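Side-chain contacts in sensor protein CpxA (Vibrio parahaemolyticus, PDB 3V67), which probably acts as the membrane-bound sensor histidine kinase of a two-component system, this construct being its periplasmic sensor domain with a PAS fold: residues 85-90 with 97-102; 10-15 with 103-108; 65-70 with 79-84. All blocks are in the same frame, centred on the assembly; numbering follows the deposited sequence.

Overall arrangement
From the N terminus, residues 10-15 run from the edge strand 10-11 into helix 14-30, and much later meet strand 102-112 in interaction 2, which closes a loop holding most of the domain. Interactions 3 and 1 are nested inside it, one after the other. In interaction 3, residues 65-70, at the opposite edge of the sheet, pack on helix 75-87, reached through a short connection. Interaction 1 then joins the end of that helix to strand 95-99. No contacts cross along the chain. Helix 75-87 is thus tied to strands near both edges of the PAS-type sheet, on one face, with Phe84 reaching strand 102-112, while interaction 2 closes the other face.

Interaction 1: residues 85-90 with 97-102; sequences VTSIED and RLYGRY
Arg97 turns one face of its guanidinium group to Ser87, and this face-on packing of CB carries most of the contact between the end of helix 75-87 and strand 95-99. Ser87 CB lies over the centre of the group, 3.8 Å from Arg97 CZ. The carbonyl oxygen of Ser87 lies on the same side, 3.5 Å from Arg97 NH1, but above the plane and not in front of an N-H; any attraction is probably electrostatic, for the geometry is not that of a hydrogen bond. With CG beside the backbone N (chi1 -79°) and the chain extended as far as NE, the arginine is long enough to carry its charge from the strand to the helix end.

The ionic part is looser. Glu89 OE2 stands at the guanidinium edge, 3.9 Å from Arg97 NH2, a long salt bridge in which the carboxylate and guanidinium planes are 84° apart. A water supplies the hydrogen-bonded link: it accepts from Glu89 N at 3.1 Å and from Arg97 NH1 at 3.3 Å.

Among the hydroxyls, Tyr99 OH and Ser87 OG approach to 4.2 Å, yet each is bonded elsewhere, Tyr99 to Asn83 OD1 and Ser87 to Asn83 O, the latter suiting a small serine near the end of a helix. Beyond Tyr99 the chain reverses in a type II' turn, where the positive phi of Gly100 favours glycine.

The positive group therefore sits beside Ser87 O, near the end of helix 75-87; this carbonyl, the long salt bridge and the water probably stabilise the arginine's charge together.

Interaction 2: residues 10-15 with 103-108; sequences RDIPDE and MIAGPV
The peptide group joining Ala105 to Gly106 is the flat element that Ile12 meets. The terminal methyl of Ile12 lies above its plane, beside the N-H and not over the middle of the peptide, with Ile12 CD1 4.1 Å from Gly106 N. Over the other face comes the ring of Phe84 from helix 75-87, its CZ 3.7 Å from Gly106 N and its plane turned steeply against the peptide. In the sheet itself, Gly106 pairs through its backbone with Lys95 of the adjoining strand.

The closest touch is between methyls: Ile12 CD1 meets Ala105 CB at 3.8 Å, both on the same side of the peptide plane. CG1 of Ile12 lies beside its own backbone N (chi1 -47°) and the chain is extended beyond it (chi2 174°), which stretches CD1 towards the strand. Isoleucine gives the reach and alanine keeps the surface low enough to receive it.

Such layering belongs to the PAS fold, whose antiparallel sheet has helices packed against it. Pro13, next after Ile12, is the N-cap residue of helix 14-30, whose Ile20 also packs on Ala105; helix 75-87 covers the opposite face through contacts with Ile104.

Gly106 has backbone angles (phi 153°) at which a CB would jam against the preceding carbonyl oxygen, and a cis peptide bond to Pro107 follows it. Residues 10-15 also face the second subunit: the Arg10 side chain packs on Ile12 of that subunit and pairs with its Asp14 in an intersubunit salt bridge, less certain because the arginine is poorly ordered.

Interaction 3: residues 65-70 with 79-84; sequences GNVLTT and RAMQNF
Val67 meets two successive residues of helix 75-87, Met81 and Gln82, which approach it from different sides: its CG1 touches Met81 alone, its CG2 both. This is helix-on-sheet packing at the edge of the PAS-type antiparallel sheet, where 67-68 is a short, weakly bonded edge strand.

Met81 supplies the apolar half. Its CG fits against the fork of the valine, 3.9 Å from Val67 CG2 and 4.0 Å from Val67 CG1, so both branches are used. CG of Met81 is anti to the backbone N (chi1 174°), and bends at the next two torsions carry the sulfur and end methyl away from Val67; the side chain also touches Phe59, Ile104 and Tyr120 of three sheet strands. A flexible, unbranched chain suits a place that must fill the interior between helix and sheet, while the branched valine offers a short, broad surface.

Gln82 supplies the outer, polar border. Its CG also stands anti to the backbone N, and the bend that follows (chi2 73°) turns the amide towards Val67, with oxygen and not nitrogen leading. OE1 of Gln82 comes within 3.3 Å of Val67 CG2, and the C=O bond is directed nearly at this methyl, the angle CD-OE1-CG2 being about 157°. The touch is polar against apolar and supplies no hydrogen bond. Glutamine suits this exposed position because its flexible chain lets the amide fold back along the edge of the valine.

Before the strand, Gly65 adopts backbone angles that call for glycine. Its carbonyl O lies 4.3 Å from Gln82 OE1, with no bond between the two oxygens. Val67 CG2 also reaches the helix backbone itself, 3.9 Å from Gln82 CA.

Interaction 1: residues 85-90 with 97-102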
ATOM      1  N   VAL A  85     -12.058  15.337   4.368  1.00 36.57           N
ATOM      2  CA  VAL A  85     -12.641  16.288   3.431  1.00 33.80           C
ATOM      3  C   VAL A  85     -11.977  17.656   3.544  1.00 37.43           C
ATOM      4  O   VAL A  85     -11.636  18.272   2.530  1.00 30.13           O
ATOM      5  CB  VAL A  85     -14.162  16.429   3.637  1.00 34.45           C
ATOM      6  CG1 VAL A  85     -14.710  17.593   2.823  1.00 36.10           C
ATOM      7  CG2 VAL A  85     -14.868  15.133   3.273  1.00 29.15           C
ATOM      8  N   THR A  86     -11.779  18.128   4.771  1.00 42.90           N
ATOM      9  CA  THR A  86     -11.133  19.427   4.951  1.00 47.02           C
ATOM     10  C   THR A  86      -9.615  19.372   4.749  1.00 49.10           C
ATOM     11  O   THR A  86      -8.954  20.409   4.696  1.00 53.12           O
ATOM     12  CB  THR A  86     -11.460  20.053   6.325  1.00 51.61           C
ATOM     13  OG1 THR A  86     -11.180  19.107   7.365  1.00 57.13           O
ATOM     14  CG2 THR A  86     -12.926  20.455   6.391  1.00 48.91           C
ATOM     15  N   SER A  87      -9.069  18.163   4.627  1.00 44.50           N
ATOM     16  CA  SER A  87      -7.628  17.984   4.444  1.00 38.53           C
ATOM     17  C   SER A  87      -7.214  17.857   2.978  1.00 37.47           C
ATOM     18  O   SER A  87      -6.022  17.827   2.671  1.00 38.23           O
ATOM     19  CB  SER A  87      -7.135  16.752   5.207  1.00 32.25           C
ATOM     20  OG  SER A  87      -7.476  16.821   6.579  1.00 39.81           O
ATOM     21  N   ILE A  88      -8.191  17.767   2.080  1.00 42.88           N
ATOM     22  CA  ILE A  88      -7.904  17.568   0.661  1.00 38.67           C
ATOM     23  C   ILE A  88      -7.109  18.733   0.088  1.00 45.47           C
ATOM     24  O   ILE A  88      -7.465  19.893   0.284  1.00 51.73           O
ATOM     25  CB  ILE A  88      -9.188  17.406  -0.171  1.00 29.86           C
ATOM     26  CG1 ILE A  88     -10.029  16.240   0.345  1.00 25.44           C
ATOM     27  CG2 ILE A  88      -8.845  17.194  -1.640  1.00 24.31           C
ATOM     28  CD1 ILE A  88     -11.392  16.151  -0.309  1.00 25.06           C
ATOM     29  N   GLU A  89      -6.028  18.419  -0.615  1.00 48.68           N
ATOM     30  CA  GLU A  89      -5.203  19.445  -1.235  1.00 57.49           C
ATOM     31  C   GLU A  89      -5.616  19.682  -2.681  1.00 51.60           C
ATOM     32  O   GLU A  89      -5.573  20.810  -3.170  1.00 63.60           O
ATOM     33  CB  GLU A  89      -3.729  19.055  -1.161  1.00 67.45           C
ATOM     34  CG  GLU A  89      -3.201  18.944   0.256  1.00 77.55           C
ATOM     35  CD  GLU A  89      -1.947  18.106   0.339  1.00 87.33           C
ATOM     36  OE1 GLU A  89      -1.534  17.553  -0.703  1.00 89.73           O
ATOM     37  OE2 GLU A  89      -1.378  17.992   1.443  1.00 92.25           O
ATOM     38  N   ASP A  90      -6.020  18.617  -3.362  1.00 37.16           N
ATOM     39  CA  ASP A  90      -6.434  18.719  -4.756  1.00 39.94           C
ATOM     40  C   ASP A  90      -7.621  17.801  -5.036  1.00 38.32           C
ATOM     41  O   ASP A  90      -7.514  16.578  -4.924  1.00 40.57           O
ATOM     42  CB  ASP A  90      -5.262  18.383  -5.680  1.00 48.02           C
ATOM     43  CG  ASP A  90      -5.530  18.748  -7.135  1.00 60.76           C
ATOM     44  OD1 ASP A  90      -6.690  18.663  -7.589  1.00 58.56           O
ATOM     45  OD2 ASP A  90      -4.565  19.114  -7.832  1.00 74.97           O
ATOM     46  N   ARG A  97      -5.905   8.464   3.366  1.00 27.96           N
ATOM     47  CA  ARG A  97      -5.306   8.840   4.643  1.00 21.63           C
ATOM     48  C   ARG A  97      -5.691   7.838   5.727  1.00 36.82           C
ATOM     49  O   ARG A  97      -6.824   7.356   5.760  1.00 39.55           O
ATOM     50  CB  ARG A  97      -5.757  10.239   5.066  1.00 23.88           C
ATOM     51  CG  ARG A  97      -5.025  11.378   4.372  1.00 35.21           C
ATOM     52  CD  ARG A  97      -5.546  12.731   4.843  1.00 39.17           C
ATOM     53  NE  ARG A  97      -4.543  13.781   4.701  1.00 45.47           N
ATOM     54  CZ  ARG A  97      -4.407  14.550   3.627  1.00 47.11           C
ATOM     55  NH1 ARG A  97      -5.214  14.391   2.586  1.00 56.15           N
ATOM     56  NH2 ARG A  97      -3.463  15.481   3.593  1.00 42.97           N
ATOM     57  N   LEU A  98      -4.754   7.535   6.619  1.00 42.46           N
ATOM     58  CA  LEU A  98      -5.008   6.579   7.690  1.00 39.50           C
ATOM     59  C   LEU A  98      -5.344   7.274   9.005  1.00 39.43           C
ATOM     60  O   LEU A  98      -4.570   8.084   9.511  1.00 38.38           O
ATOM     61  CB  LEU A  98      -3.814   5.640   7.875  1.00 40.41           C
ATOM     62  CG  LEU A  98      -4.026   4.468   8.834  1.00 39.26           C
ATOM     63  CD1 LEU A  98      -5.172   3.588   8.363  1.00 36.67           C
ATOM     64  CD2 LEU A  98      -2.746   3.655   8.974  1.00 35.92           C
ATOM     65  N   TYR A  99      -6.511   6.946   9.547  1.00 46.12           N
ATOM     66  CA  TYR A  99      -6.963   7.480  10.825  1.00 53.93           C
ATOM     67  C   TYR A  99      -7.021   6.356  11.851  1.00 58.01           C
ATOM     68  O   TYR A  99      -8.025   5.649  11.959  1.00 60.07           O
ATOM     69  CB  TYR A  99      -8.338   8.133  10.671  1.00 50.82           C
ATOM     70  CG  TYR A  99      -8.321   9.374   9.808  1.00 45.87           C
ATOM     71  CD1 TYR A  99      -8.155  10.631  10.376  1.00 40.69           C
ATOM     72  CD2 TYR A  99      -8.458   9.288   8.428  1.00 43.06           C
ATOM     73  CE1 TYR A  99      -8.132  11.765   9.598  1.00 40.29           C
ATOM     74  CE2 TYR A  99      -8.436  10.418   7.640  1.00 39.11           C
ATOM     75  CZ  TYR A  99      -8.274  11.655   8.230  1.00 45.28           C
ATOM     76  OH  TYR A  99      -8.249  12.790   7.449  1.00 45.51           O
ATOM     77  N   GLY A 100      -5.935   6.191  12.600  1.00 58.09           N
ATOM     78  CA  GLY A 100      -5.797   5.060  13.496  1.00 56.53           C
ATOM     79  C   GLY A 100      -5.661   3.785  12.688  1.00 52.92           C
ATOM     80  O   GLY A 100      -4.598   3.490  12.146  1.00 51.65           O
ATOM     81  N   ARG A 101      -6.751   3.034  12.596  1.00 58.38           N
ATOM     82  CA  ARG A 101      -6.778   1.815  11.801  1.00 64.03           C
ATOM     83  C   ARG A 101      -7.813   1.942  10.690  1.00 59.16           C
ATOM     84  O   ARG A 101      -8.106   0.972   9.992  1.00 59.57           O
ATOM     85  CB  ARG A 101      -7.105   0.608  12.683  1.00 73.09           C
ATOM     86  CG  ARG A 101      -5.991   0.204  13.640  1.00 80.87           C
ATOM     87  CD  ARG A 101      -5.011  -0.757  12.985  1.00 83.47           C
ATOM     88  NE  ARG A 101      -4.031  -1.275  13.939  1.00 89.37           N
ATOM     89  CZ  ARG A 101      -4.235  -2.325  14.729  1.00 90.10           C
ATOM     90  NH1 ARG A 101      -5.391  -2.975  14.688  1.00 91.70           N
ATOM     91  NH2 ARG A 101      -3.286  -2.724  15.565  1.00 86.10           N
ATOM     92  N   TYR A 102      -8.362   3.142  10.530  1.00 52.14           N
ATOM     93  CA  TYR A 102      -9.417   3.377   9.550  1.00 44.20           C
ATOM     94  C   TYR A 102      -8.920   4.212   8.374  1.00 40.47           C
ATOM     95  O   TYR A 102      -8.714   5.417   8.497  1.00 41.42           O
ATOM     96  CB  TYR A 102     -10.608   4.067  10.213  1.00 44.16           C
ATOM     97  CG  TYR A 102     -11.884   4.039   9.401  1.00 41.55           C
ATOM     98  CD1 TYR A 102     -12.546   2.843   9.153  1.00 37.15           C
ATOM     99  CD2 TYR A 102     -12.436   5.210   8.896  1.00 35.25           C
ATOM    100  CE1 TYR A 102     -13.713   2.812   8.417  1.00 39.03           C
ATOM    101  CE2 TYR A 102     -13.607   5.189   8.159  1.00 37.02           C
ATOM    102  CZ  TYR A 102     -14.240   3.987   7.923  1.00 41.46           C
ATOM    103  OH  TYR A 102     -15.406   3.957   7.191  1.00 44.61           O
TER
HETATM  104  O   HOH W   1      -5.046  15.488  -0.478  1.00 25.50           O

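Interaction 2: residues 10-15 with 103-108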
ATOM      1  N   ARG A  10      -1.562   9.633   0.610  1.00 42.06           N
ATOM      2  CA  ARG A  10      -0.890   8.601  -0.162  1.00 41.99           C
ATOM      3  C   ARG A  10      -1.747   8.151  -1.332  1.00 31.58           C
ATOM      4  O   ARG A  10      -2.969   8.298  -1.311  1.00 31.66           O
ATOM      5  CB  ARG A  10      -0.555   7.416   0.741  1.00 59.13           C
ATOM      6  CG  ARG A  10       0.262   7.813   1.957  1.00 81.54           C
ATOM      7  CD  ARG A  10       0.238   6.747   3.034  1.00100.53           C
ATOM      8  NE  ARG A  10       0.860   5.502   2.596  1.00117.90           N
ATOM      9  CZ  ARG A  10       1.288   4.556   3.423  1.00130.67           C
ATOM     10  NH1 ARG A  10       1.169   4.718   4.734  1.00134.55           N
ATOM     11  NH2 ARG A  10       1.844   3.451   2.942  1.00134.84           N
ATOM     12  N   ASP A  11      -1.095   7.612  -2.356  1.00 33.68           N
ATOM     13  CA  ASP A  11      -1.793   7.100  -3.527  1.00 37.09           C
ATOM     14  C   ASP A  11      -2.673   5.918  -3.160  1.00 26.56           C
ATOM     15  O   ASP A  11      -2.334   5.127  -2.282  1.00 29.58           O
ATOM     16  CB  ASP A  11      -0.791   6.663  -4.599  1.00 47.86           C
ATOM     17  CG  ASP A  11      -0.218   7.831  -5.373  1.00 59.30           C
ATOM     18  OD1 ASP A  11      -0.507   8.991  -5.011  1.00 64.44           O
ATOM     19  OD2 ASP A  11       0.531   7.586  -6.343  1.00 64.19           O
ATOM     20  N   ILE A  12      -3.806   5.803  -3.841  1.00 24.17           N
ATOM     21  CA  ILE A  12      -4.657   4.633  -3.711  1.00 21.43           C
ATOM     22  C   ILE A  12      -4.149   3.564  -4.666  1.00 30.84           C
ATOM     23  O   ILE A  12      -3.903   3.848  -5.839  1.00 33.18           O
ATOM     24  CB  ILE A  12      -6.118   4.965  -4.063  1.00 23.59           C
ATOM     25  CG1 ILE A  12      -6.563   6.249  -3.357  1.00 25.56           C
ATOM     26  CG2 ILE A  12      -7.034   3.809  -3.703  1.00 19.78           C
ATOM     27  CD1 ILE A  12      -7.942   6.725  -3.766  1.00 18.49           C
ATOM     28  N   PRO A  13      -3.967   2.334  -4.161  1.00 35.07           N
ATOM     29  CA  PRO A  13      -3.562   1.190  -4.983  1.00 37.10           C
ATOM     30  C   PRO A  13      -4.498   1.025  -6.172  1.00 40.91           C
ATOM     31  O   PRO A  13      -5.712   1.138  -6.000  1.00 45.87           O
ATOM     32  CB  PRO A  13      -3.716   0.007  -4.027  1.00 37.16           C
ATOM     33  CG  PRO A  13      -3.492   0.591  -2.680  1.00 36.71           C
ATOM     34  CD  PRO A  13      -4.068   1.981  -2.734  1.00 35.31           C
ATOM     35  N   ASP A  14      -3.935   0.765  -7.349  1.00 50.55           N
ATOM     36  CA  ASP A  14      -4.692   0.731  -8.602  1.00 50.82           C
ATOM     37  C   ASP A  14      -5.934  -0.156  -8.569  1.00 51.50           C
ATOM     38  O   ASP A  14      -6.961   0.191  -9.154  1.00 44.03           O
ATOM     39  CB  ASP A  14      -3.789   0.312  -9.762  1.00 56.93           C
ATOM     40  CG  ASP A  14      -2.682   1.311 -10.021  1.00 65.93           C
ATOM     41  OD1 ASP A  14      -2.752   2.428  -9.464  1.00 70.98           O
ATOM     42  OD2 ASP A  14      -1.748   0.986 -10.784  1.00 67.85           O
ATOM     43  N   GLU A  15      -5.835  -1.297  -7.895  1.00 58.00           N
ATOM     44  CA  GLU A  15      -6.967  -2.208  -7.770  1.00 56.49           C
ATOM     45  C   GLU A  15      -8.075  -1.582  -6.931  1.00 45.30           C
ATOM     46  O   GLU A  15      -9.257  -1.667  -7.274  1.00 43.36           O
ATOM     47  CB  GLU A  15      -6.523  -3.543  -7.162  1.00 70.71           C
ATOM     48  CG  GLU A  15      -5.631  -3.417  -5.930  1.00 85.92           C
ATOM     49  CD  GLU A  15      -4.153  -3.338  -6.275  1.00 98.93           C
ATOM     50  OE1 GLU A  15      -3.789  -3.677  -7.422  1.00103.30           O
ATOM     51  OE2 GLU A  15      -3.355  -2.940  -5.400  1.00101.28           O
ATOM     52  N   MET A 103      -8.729   3.559   7.233  1.00 33.14           N
ATOM     53  CA  MET A 103      -8.281   4.234   6.022  1.00 31.45           C
ATOM     54  C   MET A 103      -9.448   4.894   5.292  1.00 29.85           C
ATOM     55  O   MET A 103     -10.545   4.339   5.222  1.00 37.30           O
ATOM     56  CB  MET A 103      -7.597   3.241   5.082  1.00 33.76           C
ATOM     57  CG  MET A 103      -6.948   3.887   3.868  1.00 31.68           C
ATOM     58  SD  MET A 103      -5.359   4.632   4.273  1.00 21.62           S
ATOM     59  CE  MET A 103      -4.342   3.170   4.390  1.00 23.76           C
ATOM     60  N   ILE A 104      -9.207   6.078   4.746  1.00 27.64           N
ATOM     61  CA  ILE A 104     -10.222   6.783   3.978  1.00 27.79           C
ATOM     62  C   ILE A 104      -9.682   7.214   2.623  1.00 28.80           C
ATOM     63  O   ILE A 104      -8.634   7.859   2.543  1.00 31.11           O
ATOM     64  CB  ILE A 104     -10.743   8.008   4.736  1.00 31.21           C
ATOM     65  CG1 ILE A 104     -11.635   7.558   5.896  1.00 23.90           C
ATOM     66  CG2 ILE A 104     -11.505   8.927   3.798  1.00 28.68           C
ATOM     67  CD1 ILE A 104     -12.248   8.691   6.663  1.00 19.54           C
ATOM     68  N   ALA A 105     -10.403   6.857   1.563  1.00 21.07           N
ATOM     69  CA  ALA A 105      -9.951   7.138   0.205  1.00 16.46           C
ATOM     70  C   ALA A 105     -10.949   7.986  -0.581  1.00 16.51           C
ATOM     71  O   ALA A 105     -12.161   7.783  -0.493  1.00 23.86           O
ATOM     72  CB  ALA A 105      -9.663   5.833  -0.532  1.00 14.11           C
ATOM     73  N   GLY A 106     -10.429   8.932  -1.355  1.00 15.99           N
ATOM     74  CA  GLY A 106     -11.256   9.794  -2.183  1.00 13.06           C
ATOM     75  C   GLY A 106     -10.600  11.139  -2.453  1.00 17.25           C
ATOM     76  O   GLY A 106      -9.433  11.342  -2.122  1.00 19.76           O
ATOM     77  N   PRO A 107     -11.347  12.072  -3.061  1.00 18.46           N
ATOM     78  CA  PRO A 107     -12.722  11.875  -3.515  1.00 17.37           C
ATOM     79  C   PRO A 107     -12.758  11.402  -4.957  1.00 18.37           C
ATOM     80  O   PRO A 107     -11.779  11.597  -5.680  1.00 14.64           O
ATOM     81  CB  PRO A 107     -13.292  13.289  -3.453  1.00 19.42           C
ATOM     82  CG  PRO A 107     -12.132  14.154  -3.816  1.00 18.20           C
ATOM     83  CD  PRO A 107     -10.915  13.474  -3.221  1.00 25.21           C
ATOM     84  N   VAL A 108     -13.871  10.800  -5.371  1.00 20.13           N
ATOM     85  CA  VAL A 108     -14.125  10.575  -6.793  1.00 23.84           C
ATOM     86  C   VAL A 108     -15.447  11.234  -7.166  1.00 24.35           C
ATOM     87  O   VAL A 108     -16.405  11.170  -6.403  1.00 18.72           O
ATOM     88  CB  VAL A 108     -14.145   9.068  -7.172  1.00 29.52           C
ATOM     89  CG1 VAL A 108     -12.774   8.443  -6.943  1.00 26.31           C
ATOM     90  CG2 VAL A 108     -15.215   8.313  -6.399  1.00 25.88           C
TER

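Interaction 3: residues 65-70 with 79-84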
ATOM      1  N   GLY A  65     -17.016  21.538   0.781  1.00 35.91           N
ATOM      2  CA  GLY A  65     -16.399  21.078   2.012  1.00 30.41           C
ATOM      3  C   GLY A  65     -17.337  20.492   3.050  1.00 41.40           C
ATOM      4  O   GLY A  65     -16.962  20.347   4.214  1.00 53.05           O
ATOM      5  N   ASN A  66     -18.552  20.142   2.644  1.00 40.34           N
ATOM      6  CA  ASN A  66     -19.528  19.615   3.593  1.00 40.93           C
ATOM      7  C   ASN A  66     -19.803  18.125   3.396  1.00 36.57           C
ATOM      8  O   ASN A  66     -20.144  17.694   2.299  1.00 37.96           O
ATOM      9  CB  ASN A  66     -20.830  20.419   3.519  1.00 41.71           C
ATOM     10  CG  ASN A  66     -20.586  21.913   3.379  1.00 41.75           C
ATOM     11  OD1 ASN A  66     -20.172  22.583   4.328  1.00 44.46           O
ATOM     12  ND2 ASN A  66     -20.842  22.443   2.189  1.00 41.65           N
ATOM     13  N   VAL A  67     -19.646  17.342   4.462  1.00 35.95           N
ATOM     14  CA  VAL A  67     -19.952  15.914   4.424  1.00 34.60           C
ATOM     15  C   VAL A  67     -21.465  15.699   4.432  1.00 38.80           C
ATOM     16  O   VAL A  67     -22.176  16.294   5.239  1.00 45.66           O
ATOM     17  CB  VAL A  67     -19.321  15.164   5.627  1.00 35.39           C
ATOM     18  CG1 VAL A  67     -19.700  13.688   5.604  1.00 24.16           C
ATOM     19  CG2 VAL A  67     -17.810  15.323   5.624  1.00 38.49           C
ATOM     20  N   LEU A  68     -21.953  14.851   3.530  1.00 36.93           N
ATOM     21  CA  LEU A  68     -23.383  14.582   3.430  1.00 30.47           C
ATOM     22  C   LEU A  68     -23.697  13.164   3.869  1.00 37.76           C
ATOM     23  O   LEU A  68     -23.310  12.203   3.211  1.00 48.03           O
ATOM     24  CB  LEU A  68     -23.865  14.774   1.997  1.00 22.70           C
ATOM     25  CG  LEU A  68     -23.490  16.091   1.332  1.00 24.38           C
ATOM     26  CD1 LEU A  68     -24.052  16.151  -0.080  1.00 21.57           C
ATOM     27  CD2 LEU A  68     -23.980  17.265   2.162  1.00 22.83           C
ATOM     28  N   THR A  69     -24.414  13.039   4.981  1.00 46.62           N
ATOM     29  CA  THR A  69     -24.790  11.733   5.510  1.00 54.94           C
ATOM     30  C   THR A  69     -25.954  11.854   6.480  1.00 66.43           C
ATOM     31  O   THR A  69     -26.142  12.899   7.098  1.00 68.09           O
ATOM     32  CB  THR A  69     -23.588  11.046   6.208  1.00 53.13           C
ATOM     33  OG1 THR A  69     -23.919   9.690   6.537  1.00 55.79           O
ATOM     34  CG2 THR A  69     -23.202  11.806   7.473  1.00 50.60           C
ATOM     35  N   THR A  70     -26.745  10.792   6.587  1.00 80.87           N
ATOM     36  CA  THR A  70     -27.690  10.666   7.682  1.00 94.23           C
ATOM     37  C   THR A  70     -26.847  10.158   8.833  1.00108.22           C
ATOM     38  O   THR A  70     -26.051   9.246   8.632  1.00111.88           O
ATOM     39  CB  THR A  70     -28.774   9.614   7.370  1.00 89.17           C
ATOM     40  OG1 THR A  70     -28.329   8.329   7.820  1.00 87.32           O
ATOM     41  CG2 THR A  70     -29.052   9.555   5.876  1.00 81.89           C
ATOM     42  N   ARG A  79     -15.904  11.674  12.200  1.00 32.83           N
ATOM     43  CA  ARG A  79     -14.806  12.593  12.485  1.00 50.28           C
ATOM     44  C   ARG A  79     -13.692  12.441  11.454  1.00 50.56           C
ATOM     45  O   ARG A  79     -13.206  13.429  10.885  1.00 49.25           O
ATOM     46  CB  ARG A  79     -14.246  12.338  13.885  1.00 56.90           C
ATOM     47  CG  ARG A  79     -14.859  13.198  14.977  1.00 68.38           C
ATOM     48  CD  ARG A  79     -15.852  12.419  15.817  1.00 77.38           C
ATOM     49  NE  ARG A  79     -15.264  11.197  16.358  1.00 84.00           N
ATOM     50  CZ  ARG A  79     -15.667  10.610  17.480  1.00 92.11           C
ATOM     51  NH1 ARG A  79     -16.653  11.142  18.189  1.00 96.13           N
ATOM     52  NH2 ARG A  79     -15.078   9.497  17.900  1.00 92.30           N
ATOM     53  N   ALA A  80     -13.296  11.192  11.220  1.00 44.54           N
ATOM     54  CA  ALA A  80     -12.246  10.889  10.258  1.00 38.31           C
ATOM     55  C   ALA A  80     -12.611  11.408   8.871  1.00 37.63           C
ATOM     56  O   ALA A  80     -11.783  12.024   8.198  1.00 36.39           O
ATOM     57  CB  ALA A  80     -11.986   9.388  10.214  1.00 37.55           C
ATOM     58  N   MET A  81     -13.853  11.172   8.453  1.00 37.92           N
ATOM     59  CA  MET A  81     -14.308  11.637   7.144  1.00 43.55           C
ATOM     60  C   MET A  81     -14.272  13.154   7.025  1.00 41.97           C
ATOM     61  O   MET A  81     -13.773  13.686   6.033  1.00 44.16           O
ATOM     62  CB  MET A  81     -15.711  11.119   6.819  1.00 49.89           C
ATOM     63  CG  MET A  81     -16.286  11.694   5.526  1.00 56.73           C
ATOM     64  SD  MET A  81     -15.189  11.545   4.094  1.00 42.73           S
ATOM     65  CE  MET A  81     -14.886   9.789   4.066  1.00 23.02           C
ATOM     66  N   GLN A  82     -14.803  13.847   8.029  1.00 45.12           N
ATOM     67  CA  GLN A  82     -14.792  15.307   8.020  1.00 50.19           C
ATOM     68  C   GLN A  82     -13.371  15.842   7.895  1.00 44.29           C
ATOM     69  O   GLN A  82     -13.080  16.703   7.045  1.00 39.76           O
ATOM     70  CB  GLN A  82     -15.453  15.862   9.281  1.00 65.16           C
ATOM     71  CG  GLN A  82     -15.249  17.358   9.492  1.00 79.35           C
ATOM     72  CD  GLN A  82     -16.070  18.220   8.543  1.00 88.61           C
ATOM     73  OE1 GLN A  82     -16.690  17.723   7.602  1.00 86.84           O
ATOM     74  NE2 GLN A  82     -16.082  19.523   8.797  1.00 97.02           N
ATOM     75  N   ASN A  83     -12.488  15.319   8.742  1.00 44.68           N
ATOM     76  CA  ASN A  83     -11.084  15.693   8.685  1.00 46.43           C
ATOM     77  C   ASN A  83     -10.500  15.473   7.293  1.00 43.73           C
ATOM     78  O   ASN A  83      -9.807  16.342   6.767  1.00 42.42           O
ATOM     79  CB  ASN A  83     -10.271  14.924   9.724  1.00 49.50           C
ATOM     80  CG  ASN A  83      -8.812  15.335   9.736  1.00 54.58           C
ATOM     81  OD1 ASN A  83      -7.997  14.794   8.991  1.00 55.15           O
ATOM     82  ND2 ASN A  83      -8.478  16.305  10.581  1.00 56.40           N
ATOM     83  N   PHE A  84     -10.798  14.318   6.700  1.00 30.92           N
ATOM     84  CA  PHE A  84     -10.308  13.995   5.362  1.00 27.01           C
ATOM     85  C   PHE A  84     -10.766  15.024   4.341  1.00 32.25           C
ATOM     86  O   PHE A  84      -9.965  15.521   3.548  1.00 32.54           O
ATOM     87  CB  PHE A  84     -10.765  12.598   4.931  1.00 26.91           C
ATOM     88  CG  PHE A  84     -10.182  12.150   3.618  1.00 32.49           C
ATOM     89  CD1 PHE A  84      -8.961  11.498   3.576  1.00 30.99           C
ATOM     90  CD2 PHE A  84     -10.854  12.381   2.427  1.00 28.85           C
ATOM     91  CE1 PHE A  84      -8.420  11.086   2.372  1.00 26.06           C
ATOM     92  CE2 PHE A  84     -10.317  11.972   1.223  1.00 26.82           C
ATOM     93  CZ  PHE A  84      -9.097  11.322   1.196  1.00 24.72           C
TER